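Local coordinates for dual specificity protein phosphatase 15 (Homo sapiens, PDB 1YZ4), which removes phosphate from phosphotyrosine, phosphoserine and phosphothreonine in proteins by hydrolysis, and is represented by its dual-specificity phosphatase catalytic domain, at residues Ile74-Cys79 against Gly85-His90; Ala104-Val109 against Arg115-Ala120; Lys68-Cys73 against Ser98-Thr103; Thr9-Gly14 against Glu119-Thr124. The protein carries 1 engineered substitution. All coordinates share one frame; numbering follows the deposited sequence.

Contact 1 of 4, residues Ile74-Cys79 against Gly85-His90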
# COMPACT_ATOMS: atom_id res chain seq x y z
N ILE A 74 -6.24 3.59 -3.32
CA ILE A 74 -7.03 3.54 -2.11
C ILE A 74 -8.41 2.93 -2.37
O ILE A 74 -8.95 2.23 -1.53
CB ILE A 74 -7.17 4.94 -1.49
CG1 ILE A 74 -5.81 5.39 -0.95
CG2 ILE A 74 -8.23 4.94 -0.41
CD1 ILE A 74 -5.79 6.79 -0.37
N ASN A 75 -8.96 3.20 -3.55
CA ASN A 75 -10.27 2.67 -3.89
C ASN A 75 -10.17 1.18 -4.13
O ASN A 75 -11.05 0.41 -3.74
CB ASN A 75 -10.83 3.38 -5.13
CG ASN A 75 -11.62 4.63 -4.76
OD1 ASN A 75 -12.82 4.56 -4.50
ND2 ASN A 75 -10.94 5.77 -4.72
N PHE A 76 -9.07 0.77 -4.76
CA PHE A 76 -8.81 -0.64 -5.05
C PHE A 76 -8.71 -1.39 -3.71
O PHE A 76 -9.43 -2.36 -3.47
CB PHE A 76 -7.50 -0.75 -5.82
CG PHE A 76 -7.15 -2.16 -6.25
CD1 PHE A 76 -7.80 -2.74 -7.34
CD2 PHE A 76 -6.14 -2.86 -5.62
CE1 PHE A 76 -7.44 -4.02 -7.79
CE2 PHE A 76 -5.77 -4.14 -6.05
CZ PHE A 76 -6.41 -4.72 -7.14
N ILE A 77 -7.82 -0.92 -2.84
CA ILE A 77 -7.62 -1.54 -1.54
C ILE A 77 -8.89 -1.64 -0.70
O ILE A 77 -9.20 -2.70 -0.15
CB ILE A 77 -6.56 -0.76 -0.73
CG1 ILE A 77 -5.18 -0.95 -1.38
CG2 ILE A 77 -6.55 -1.25 0.73
CD1 ILE A 77 -4.13 0.04 -0.89
N HIS A 78 -9.62 -0.54 -0.61
CA HIS A 78 -10.84 -0.50 0.17
C HIS A 78 -11.86 -1.52 -0.33
O HIS A 78 -12.39 -2.32 0.45
CB HIS A 78 -11.44 0.90 0.15
CG HIS A 78 -12.24 1.23 1.36
ND1 HIS A 78 -11.70 1.22 2.63
CD2 HIS A 78 -13.53 1.61 1.51
CE1 HIS A 78 -12.62 1.58 3.50
NE2 HIS A 78 -13.74 1.82 2.85
N CYS A 79 -12.11 -1.50 -1.64
CA CYS A 79 -13.06 -2.43 -2.24
C CYS A 79 -12.68 -3.86 -1.87
O CYS A 79 -13.52 -4.67 -1.47
CB CYS A 79 -13.07 -2.27 -3.76
SG CYS A 79 -14.02 -3.55 -4.64
N GLY A 85 -11.51 -9.61 0.92
CA GLY A 85 -10.27 -10.05 0.29
C GLY A 85 -9.05 -9.64 1.10
O GLY A 85 -9.17 -9.21 2.24
N ASN A 86 -7.87 -9.81 0.50
CA ASN A 86 -6.63 -9.42 1.16
C ASN A 86 -5.72 -8.79 0.11
O ASN A 86 -5.43 -9.40 -0.92
CB ASN A 86 -5.93 -10.63 1.79
CG ASN A 86 -6.70 -11.18 2.97
OD1 ASN A 86 -7.64 -11.95 2.81
ND2 ASN A 86 -6.30 -10.77 4.17
N CYS A 87 -5.26 -7.58 0.39
CA CYS A 87 -4.41 -6.89 -0.57
C CYS A 87 -2.96 -6.71 -0.16
O CYS A 87 -2.66 -6.26 0.95
CB CYS A 87 -5.00 -5.51 -0.90
SG CYS A 87 -4.08 -4.61 -2.19
N LEU A 88 -2.08 -7.08 -1.08
CA LEU A 88 -0.64 -6.93 -0.86
C LEU A 88 -0.14 -5.82 -1.78
O LEU A 88 -0.26 -5.91 -3.00
CB LEU A 88 0.12 -8.22 -1.20
CG LEU A 88 1.59 -8.01 -1.60
CD1 LEU A 88 2.40 -7.55 -0.39
CD2 LEU A 88 2.18 -9.29 -2.16
N VAL A 89 0.41 -4.77 -1.20
CA VAL A 89 0.97 -3.70 -2.01
C VAL A 89 2.49 -3.88 -1.95
O VAL A 89 3.06 -4.01 -0.86
CB VAL A 89 0.60 -2.29 -1.47
CG1 VAL A 89 1.09 -1.22 -2.44
CG2 VAL A 89 -0.91 -2.18 -1.27
N HIS A 90 3.14 -3.92 -3.11
CA HIS A 90 4.59 -4.11 -3.12
C HIS A 90 5.35 -3.28 -4.15
O HIS A 90 4.80 -2.84 -5.17
CB HIS A 90 4.90 -5.59 -3.35
CG HIS A 90 4.64 -6.05 -4.75
ND1 HIS A 90 5.54 -5.86 -5.77
CD2 HIS A 90 3.57 -6.67 -5.29
CE1 HIS A 90 5.04 -6.35 -6.89
NE2 HIS A 90 3.85 -6.85 -6.63

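Contact 2 of 4, residues Ala104-Val109 against Arg115-Ala120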
# COMPACT_ATOMS: atom_id res chain seq x y z
N ALA A 104 -0.89 6.47 2.66
CA ALA A 104 -1.97 7.31 2.17
C ALA A 104 -3.31 6.64 2.48
O ALA A 104 -4.27 7.31 2.86
CB ALA A 104 -1.81 7.51 0.68
N TYR A 105 -3.38 5.32 2.30
CA TYR A 105 -4.60 4.59 2.57
C TYR A 105 -5.00 4.67 4.04
O TYR A 105 -6.14 4.99 4.38
CB TYR A 105 -4.45 3.12 2.22
CG TYR A 105 -5.71 2.34 2.50
CD1 TYR A 105 -6.83 2.48 1.67
CD2 TYR A 105 -5.81 1.51 3.61
CE1 TYR A 105 -8.01 1.81 1.94
CE2 TYR A 105 -7.01 0.83 3.89
CZ TYR A 105 -8.10 0.99 3.05
OH TYR A 105 -9.27 0.33 3.30
N VAL A 106 -4.05 4.35 4.92
CA VAL A 106 -4.29 4.37 6.35
C VAL A 106 -4.62 5.78 6.83
O VAL A 106 -5.41 5.96 7.76
CB VAL A 106 -3.08 3.81 7.11
CG1 VAL A 106 -3.33 3.86 8.62
CG2 VAL A 106 -2.83 2.37 6.66
N MET A 107 -4.04 6.79 6.19
CA MET A 107 -4.33 8.16 6.57
C MET A 107 -5.82 8.43 6.35
O MET A 107 -6.49 8.97 7.23
CB MET A 107 -3.50 9.15 5.75
CG MET A 107 -2.06 9.28 6.19
SD MET A 107 -1.03 10.14 4.98
CE MET A 107 -1.57 11.82 5.23
N THR A 108 -6.33 8.05 5.18
CA THR A 108 -7.74 8.30 4.88
C THR A 108 -8.72 7.52 5.75
O THR A 108 -9.74 8.09 6.17
CB THR A 108 -8.10 8.06 3.38
OG1 THR A 108 -8.83 6.84 3.25
CG2 THR A 108 -6.86 8.01 2.52
N VAL A 109 -8.44 6.25 6.04
CA VAL A 109 -9.38 5.48 6.87
C VAL A 109 -9.28 5.77 8.37
O VAL A 109 -10.19 5.43 9.11
CB VAL A 109 -9.24 3.94 6.66
CG1 VAL A 109 -9.54 3.58 5.23
CG2 VAL A 109 -7.85 3.46 7.07
N ARG A 115 2.86 11.28 9.51
CA ARG A 115 3.95 10.97 10.43
C ARG A 115 3.53 9.91 11.44
O ARG A 115 4.24 8.92 11.63
CB ARG A 115 4.45 12.23 11.13
CG ARG A 115 5.32 13.07 10.20
CD ARG A 115 5.72 14.41 10.78
NE ARG A 115 6.89 14.92 10.07
CZ ARG A 115 8.09 14.35 10.10
NH1 ARG A 115 8.29 13.25 10.82
NH2 ARG A 115 9.09 14.86 9.39
N ASP A 116 2.37 10.09 12.07
CA ASP A 116 1.89 9.10 13.02
C ASP A 116 1.67 7.78 12.30
O ASP A 116 2.00 6.72 12.83
CB ASP A 116 0.58 9.55 13.68
CG ASP A 116 0.73 10.82 14.50
OD1 ASP A 116 1.75 10.94 15.21
OD2 ASP A 116 -0.17 11.69 14.45
N VAL A 117 1.11 7.84 11.10
CA VAL A 117 0.84 6.63 10.34
C VAL A 117 2.14 5.90 9.97
O VAL A 117 2.26 4.69 10.17
CB VAL A 117 0.02 6.93 9.03
CG1 VAL A 117 -0.19 5.66 8.24
CG2 VAL A 117 -1.35 7.52 9.38
N LEU A 118 3.10 6.65 9.45
CA LEU A 118 4.39 6.08 9.07
C LEU A 118 5.06 5.45 10.29
O LEU A 118 5.57 4.33 10.23
CB LEU A 118 5.29 7.18 8.48
CG LEU A 118 6.66 6.86 7.85
CD1 LEU A 118 7.38 8.16 7.52
CD2 LEU A 118 7.51 6.07 8.80
N GLU A 119 5.06 6.18 11.41
CA GLU A 119 5.66 5.69 12.64
C GLU A 119 4.96 4.42 13.11
O GLU A 119 5.60 3.51 13.65
CB GLU A 119 5.58 6.77 13.73
CG GLU A 119 6.15 6.35 15.08
CD GLU A 119 6.12 7.48 16.11
OE1 GLU A 119 6.45 7.24 17.29
OE2 GLU A 119 5.75 8.62 15.73
N ALA A 120 3.65 4.36 12.90
CA ALA A 120 2.89 3.19 13.30
C ALA A 120 3.25 2.02 12.38
O ALA A 120 3.34 0.87 12.82
CB ALA A 120 1.40 3.49 13.24

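Contact 3 of 4, residues Lys68-Cys73 against Ser98-Thr103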
# COMPACT_ATOMS: atom_id res chain seq x y z
N LYS A 68 -0.57 10.94 -7.94
CA LYS A 68 -1.57 10.86 -8.99
C LYS A 68 -2.27 9.50 -8.99
O LYS A 68 -3.30 9.33 -9.64
CB LYS A 68 -0.94 11.13 -10.36
CG LYS A 68 -0.58 12.60 -10.58
CD LYS A 68 0.09 12.81 -11.94
CE LYS A 68 0.55 14.26 -12.13
NZ LYS A 68 1.31 14.41 -13.41
N HIS A 69 -1.71 8.54 -8.26
CA HIS A 69 -2.31 7.21 -8.20
C HIS A 69 -2.93 6.87 -6.84
O HIS A 69 -3.44 5.77 -6.65
CB HIS A 69 -1.28 6.14 -8.58
CG HIS A 69 -0.73 6.29 -9.96
ND1 HIS A 69 0.34 7.12 -10.25
CD2 HIS A 69 -1.10 5.73 -11.13
CE1 HIS A 69 0.60 7.05 -11.55
NE2 HIS A 69 -0.26 6.21 -12.11
N PHE A 70 -2.88 7.82 -5.91
CA PHE A 70 -3.44 7.62 -4.58
C PHE A 70 -4.92 7.24 -4.57
O PHE A 70 -5.32 6.27 -3.93
CB PHE A 70 -3.27 8.89 -3.73
CG PHE A 70 -1.85 9.11 -3.24
CD1 PHE A 70 -0.82 8.24 -3.58
CD2 PHE A 70 -1.56 10.19 -2.40
CE1 PHE A 70 0.47 8.44 -3.11
CE2 PHE A 70 -0.27 10.40 -1.92
CZ PHE A 70 0.75 9.52 -2.28
N LYS A 71 -5.74 8.01 -5.29
CA LYS A 71 -7.17 7.77 -5.33
C LYS A 71 -7.51 6.36 -5.80
O LYS A 71 -8.21 5.61 -5.12
CB LYS A 71 -7.86 8.78 -6.24
CG LYS A 71 -9.38 8.66 -6.24
CD LYS A 71 -10.04 9.46 -7.36
CE LYS A 71 -9.80 10.95 -7.22
NZ LYS A 71 -10.51 11.71 -8.30
N GLU A 72 -7.01 6.00 -6.98
CA GLU A 72 -7.29 4.69 -7.53
C GLU A 72 -6.77 3.55 -6.65
O GLU A 72 -7.44 2.53 -6.52
CB GLU A 72 -6.73 4.60 -8.95
CG GLU A 72 -5.21 4.65 -9.04
CD GLU A 72 -4.73 4.88 -10.46
OE1 GLU A 72 -5.10 4.09 -11.36
OE2 GLU A 72 -3.97 5.84 -10.69
N CYS A 73 -5.59 3.71 -6.05
CA CYS A 73 -5.04 2.65 -5.20
C CYS A 73 -5.87 2.48 -3.94
O CYS A 73 -6.18 1.35 -3.53
CB CYS A 73 -3.59 2.97 -4.80
SG CYS A 73 -2.33 2.72 -6.09
N SER A 98 5.78 1.24 -2.09
CA SER A 98 4.62 0.55 -1.54
C SER A 98 4.21 1.19 -0.22
O SER A 98 3.02 1.28 0.11
CB SER A 98 4.95 -0.94 -1.32
OG SER A 98 6.03 -1.10 -0.42
N THR A 99 5.21 1.64 0.53
CA THR A 99 4.99 2.26 1.82
C THR A 99 4.17 3.54 1.69
O THR A 99 3.28 3.81 2.48
CB THR A 99 6.34 2.58 2.49
OG1 THR A 99 7.14 1.39 2.54
CG2 THR A 99 6.14 3.10 3.89
N THR A 100 4.49 4.32 0.66
CA THR A 100 3.81 5.58 0.40
C THR A 100 2.32 5.36 0.11
O THR A 100 1.45 6.07 0.64
CB THR A 100 4.46 6.30 -0.81
OG1 THR A 100 5.88 6.36 -0.60
CG2 THR A 100 3.91 7.71 -0.97
N ILE A 101 2.03 4.39 -0.75
CA ILE A 101 0.65 4.08 -1.10
C ILE A 101 -0.14 3.59 0.12
O ILE A 101 -1.25 4.05 0.36
CB ILE A 101 0.59 3.00 -2.24
CG1 ILE A 101 0.88 3.66 -3.60
CG2 ILE A 101 -0.78 2.36 -2.30
CD1 ILE A 101 2.26 4.25 -3.71
N VAL A 102 0.44 2.69 0.91
CA VAL A 102 -0.27 2.20 2.09
C VAL A 102 -0.48 3.28 3.16
O VAL A 102 -1.53 3.30 3.83
CB VAL A 102 0.47 0.98 2.73
CG1 VAL A 102 1.94 1.27 2.86
CG2 VAL A 102 -0.12 0.67 4.10
N THR A 103 0.49 4.17 3.32
CA THR A 103 0.38 5.24 4.31
C THR A 103 -0.80 6.14 3.94
O THR A 103 -1.61 6.50 4.79
CB THR A 103 1.69 6.08 4.37
OG1 THR A 103 2.76 5.24 4.80
CG2 THR A 103 1.56 7.23 5.38

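Contact 4 of 4, residues Thr9-Gly14 against Glu119-Thr124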
# COMPACT_ATOMS: atom_id res chain seq x y z
N THR A 9 4.51 -7.80 5.45
CA THR A 9 4.14 -7.44 6.81
C THR A 9 2.69 -6.98 6.84
O THR A 9 2.26 -6.19 5.99
CB THR A 9 5.06 -6.33 7.37
OG1 THR A 9 5.03 -5.19 6.50
CG2 THR A 9 6.50 -6.83 7.46
N LYS A 10 1.94 -7.49 7.81
CA LYS A 10 0.53 -7.13 7.98
C LYS A 10 0.48 -5.69 8.48
O LYS A 10 1.07 -5.36 9.51
CB LYS A 10 -0.14 -8.07 8.98
CG LYS A 10 -1.66 -7.96 9.03
CD LYS A 10 -2.21 -9.00 9.99
CE LYS A 10 -3.71 -9.18 9.84
NZ LYS A 10 -4.24 -10.22 10.76
N VAL A 11 -0.22 -4.84 7.74
CA VAL A 11 -0.35 -3.44 8.11
C VAL A 11 -1.71 -3.20 8.75
O VAL A 11 -1.86 -2.33 9.61
CB VAL A 11 -0.27 -2.54 6.86
CG1 VAL A 11 -0.20 -1.09 7.28
CG2 VAL A 11 0.94 -2.93 6.03
N LEU A 12 -2.68 -4.00 8.35
CA LEU A 12 -4.04 -3.88 8.84
C LEU A 12 -4.74 -5.14 8.36
O LEU A 12 -4.34 -5.74 7.36
CB LEU A 12 -4.70 -2.66 8.20
CG LEU A 12 -5.36 -1.52 8.97
CD1 LEU A 12 -4.43 -0.94 10.02
CD2 LEU A 12 -5.76 -0.45 7.96
N PRO A 13 -5.79 -5.58 9.07
CA PRO A 13 -6.50 -6.79 8.63
C PRO A 13 -6.82 -6.62 7.14
O PRO A 13 -7.43 -5.62 6.74
CB PRO A 13 -7.77 -6.78 9.49
CG PRO A 13 -7.31 -6.11 10.77
CD PRO A 13 -6.43 -4.98 10.26
N GLY A 14 -6.39 -7.58 6.32
CA GLY A 14 -6.63 -7.51 4.89
C GLY A 14 -5.67 -6.65 4.08
O GLY A 14 -5.88 -6.48 2.87
N GLU A 119 5.06 6.18 11.41
CA GLU A 119 5.66 5.69 12.64
C GLU A 119 4.96 4.42 13.11
O GLU A 119 5.60 3.51 13.65
CB GLU A 119 5.58 6.77 13.73
CG GLU A 119 6.15 6.35 15.08
CD GLU A 119 6.12 7.48 16.11
OE1 GLU A 119 6.45 7.24 17.29
OE2 GLU A 119 5.75 8.62 15.73
N ALA A 120 3.65 4.36 12.90
CA ALA A 120 2.89 3.19 13.30
C ALA A 120 3.25 2.02 12.38
O ALA A 120 3.34 0.87 12.82
CB ALA A 120 1.40 3.49 13.24
N ILE A 121 3.46 2.32 11.11
CA ILE A 121 3.82 1.29 10.15
C ILE A 121 5.22 0.76 10.46
O ILE A 121 5.46 -0.45 10.40
CB ILE A 121 3.75 1.82 8.70
CG1 ILE A 121 2.29 2.17 8.37
CG2 ILE A 121 4.26 0.78 7.72
CD1 ILE A 121 2.08 2.71 6.96
N LYS A 122 6.14 1.66 10.81
CA LYS A 122 7.51 1.28 11.13
C LYS A 122 7.57 0.26 12.27
O LYS A 122 8.44 -0.61 12.31
CB LYS A 122 8.35 2.50 11.52
CG LYS A 122 8.85 3.36 10.34
CD LYS A 122 9.66 4.56 10.84
CE LYS A 122 10.48 5.23 9.74
NZ LYS A 122 11.57 4.34 9.20
N ALA A 123 6.63 0.36 13.21
CA ALA A 123 6.59 -0.55 14.34
C ALA A 123 6.46 -2.00 13.88
O ALA A 123 6.97 -2.91 14.53
CB ALA A 123 5.41 -0.20 15.26
N THR A 124 5.80 -2.20 12.74
CA THR A 124 5.60 -3.54 12.19
C THR A 124 6.41 -3.75 10.91
O THR A 124 6.17 -4.71 10.17
CB THR A 124 4.13 -3.78 11.84
OG1 THR A 124 3.73 -2.90 10.79
CG2 THR A 124 3.25 -3.53 13.06

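Contact 1 of 4, residues Ile74-Cys79 against Gly85-His90
C87 and V89 of the sheet meet F76 and I77 of the helix in the returning half of a beta-alpha-beta crossover, in which helix 70-82 links two parallel strands, 52-56 and 87-91. Helix and strand run roughly antiparallel (151°), with their short axes 9.4 Å apart at the closest. I77 stands opposite C87 and touches both C87 and V89. Its CG1 lies beside the backbone N and anti to the carbonyl carbon (chi1 -69°), a setting that carries the long branch over to the strand. There CG1 touches SG of C87 at 3.9 Å. One carbon further on, I77 CD1 meets V89 CG2, also at 3.9 Å, and the two side chains cross at about a right angle. F76 reaches the same sulfur about at right angles to I77: its CE2 comes within 4.2 Å of C87 SG, an oblique sulfur-aromatic contact with the sulfur 5.4 Å from the centroid of the F76 ring. Both F76 and I77 also rest on I38 of the adjacent strand 36-40, while I77 packs against Y105 of helix 97-110. The strand leads straight into S91, the engineered residue at the predicted phosphocysteine position, about 7 Å from the side chain of V89. No hydrogen bond joins the two segments, and between them the C87 sulfur meets only carbon, so helix and strand are held by dispersion and burial of apolar surface.

Contact 2 of 4, residues Ala104-Val109 against Arg115-Ala120
V106 and M107 of helix 97-110 both touch V117 of helix 114-123, and in this part of the interface one valine receives two residues of the partner helix. A104, two residues before V106, turns from the partner helix and packs on L138 and F141 of helix 132-143. The next residue, Y105, likewise serves other neighbours, its hydroxyl bonded to H78 and R81 of helix 70-82. V106 then directs its side chain at the second helix, and both its CB and its CG1 lie 3.6 Å from V117 CG1. This is close packing for aliphatic carbons, with the two valines crossing obliquely. At M107 the approach is made by the root of the chain and not by the sulfur: CG is 3.7 Å from V117 CG2, and even the backbone CA of M107 is within 4.1 Å of that methyl. M107 CG sits beside the backbone N (chi1 -77°), and the chain bends at its third torsion, near SD, while M107 also touches S146 of helix 145-157. V117 thus divides its work, CG1 for V106 and CG2 for M107, and all three residues are buried. With no hydrogen bond across, the contact is purely apolar. Such an arrangement is that of two successive helices, 97-110 and 114-123, folded against each other across a short connection within the helical part of the protein-tyrosine phosphatase catalytic domain.

Contact 3 of 4, residues Lys68-Cys73 against Ser98-Thr103
The ring of F70 meets the methyl of T100 obliquely, with CZ at 3.9 Å and CE1 at 4.1 Å from T100 CG2, so the outer end of the phenyl group does the touching. F141 of helix 132-143 packs against the same ring edge-to-face, and A104 lies near it too. In T100 a chi1 of -51° sets OG1 beside the backbone N and so leaves CG2 anti to it, facing the ring, while the hydroxyl is engaged along its own helix by the carbonyl of S96. T100 can thus pack its methyl on an apolar surface with its polar end satisfied. Three residues on from F70, nearly a turn, C73 points at the partner helix and closes the second half of the contact. Its CB is 3.8 Å from I101 CG2, and its SG lies 4.1 Å from that methyl and 4.2 Å from I101 CG1. All four residues are buried. I101 is also about 7 Å, side chain to side chain, from the engineered S91, whose OG is bonded to the S98 backbone N. The contact joins the start of helix 70-82 to the first half of helix 97-110, between strand 87-91, whose V89 reaches I101, and helix 132-143, whose F134 and L138 adjoin T100.

Contact 4 of 4, residues Thr9-Gly14 against Glu119-Thr124
T9 and T124 make the tight end of this strand-to-helix contact, through a backbone carbonyl and not through their hydroxyls. The carbonyl O of T124 is pressed against the branch point of T9, 3.4 Å from CB and 3.5 Å from CG2, while T9 OG1 is turned to another task and accepts a hydrogen bond from R125 NH1. T9 OG1 stands between its own backbone N and carbonyl carbon (chi1 57°), which puts CG2 anti to that carbon and near the T124 carbonyl O. T124 is itself bonded back to I121: I121 O accepts from both T124 N and T124 OG1, which reach it from one face of the carbonyl plane. The hydroxyl bond measures 3.0 Å from T124 OG1 to I121 O, with a C=O...donor angle of 133° and a tilt of 20° from the plane. The OG1 bond fixes the T124 side-chain rotation and the N-H bond ties its backbone to I121; the carbonyl meeting T9 belongs to this held residue.

Further along, packing is looser. V11 CG1 and I121 CG1 come closest, at 4.2 Å. On the solvent side, K10 carries its long chain away from the helix, its carbonyl O stays 3.8 Å from T124 OG1, and no hydrogen bond joins the segments there. V11 and L12 both face L15 in a classic beta bulge. Strand 9-12 is outermost in the sheet, beside strand 15-18, and L17 of that strand touches T9, V11 and I121. Helix 97-110 lies next to both partners, with V102 against V11 and T103 against I121.

From the N terminus the chain first lays down 9-14, the opening side of contact 4, whose far side arrives only at 119-124, so contact 4 encloses the largest loop. Within it, helix 70-82 begins at 68-73, the first side of contact 3, and continues through 74-79. Contact 1, closed by 85-90, which includes strand residues 87-90, is therefore nested inside the loop that contact 3 closes at 98-103. Contact 2 follows in series: 104-109 continues helix 97-110, begun in contact 3, and meets 115-120, which shares E119 and A120 with contact 4. Together they tie the sheet to helix 70-82, that helix to 97-110, 97-110 to 114-123, and helix 114-123 back to the outermost strand.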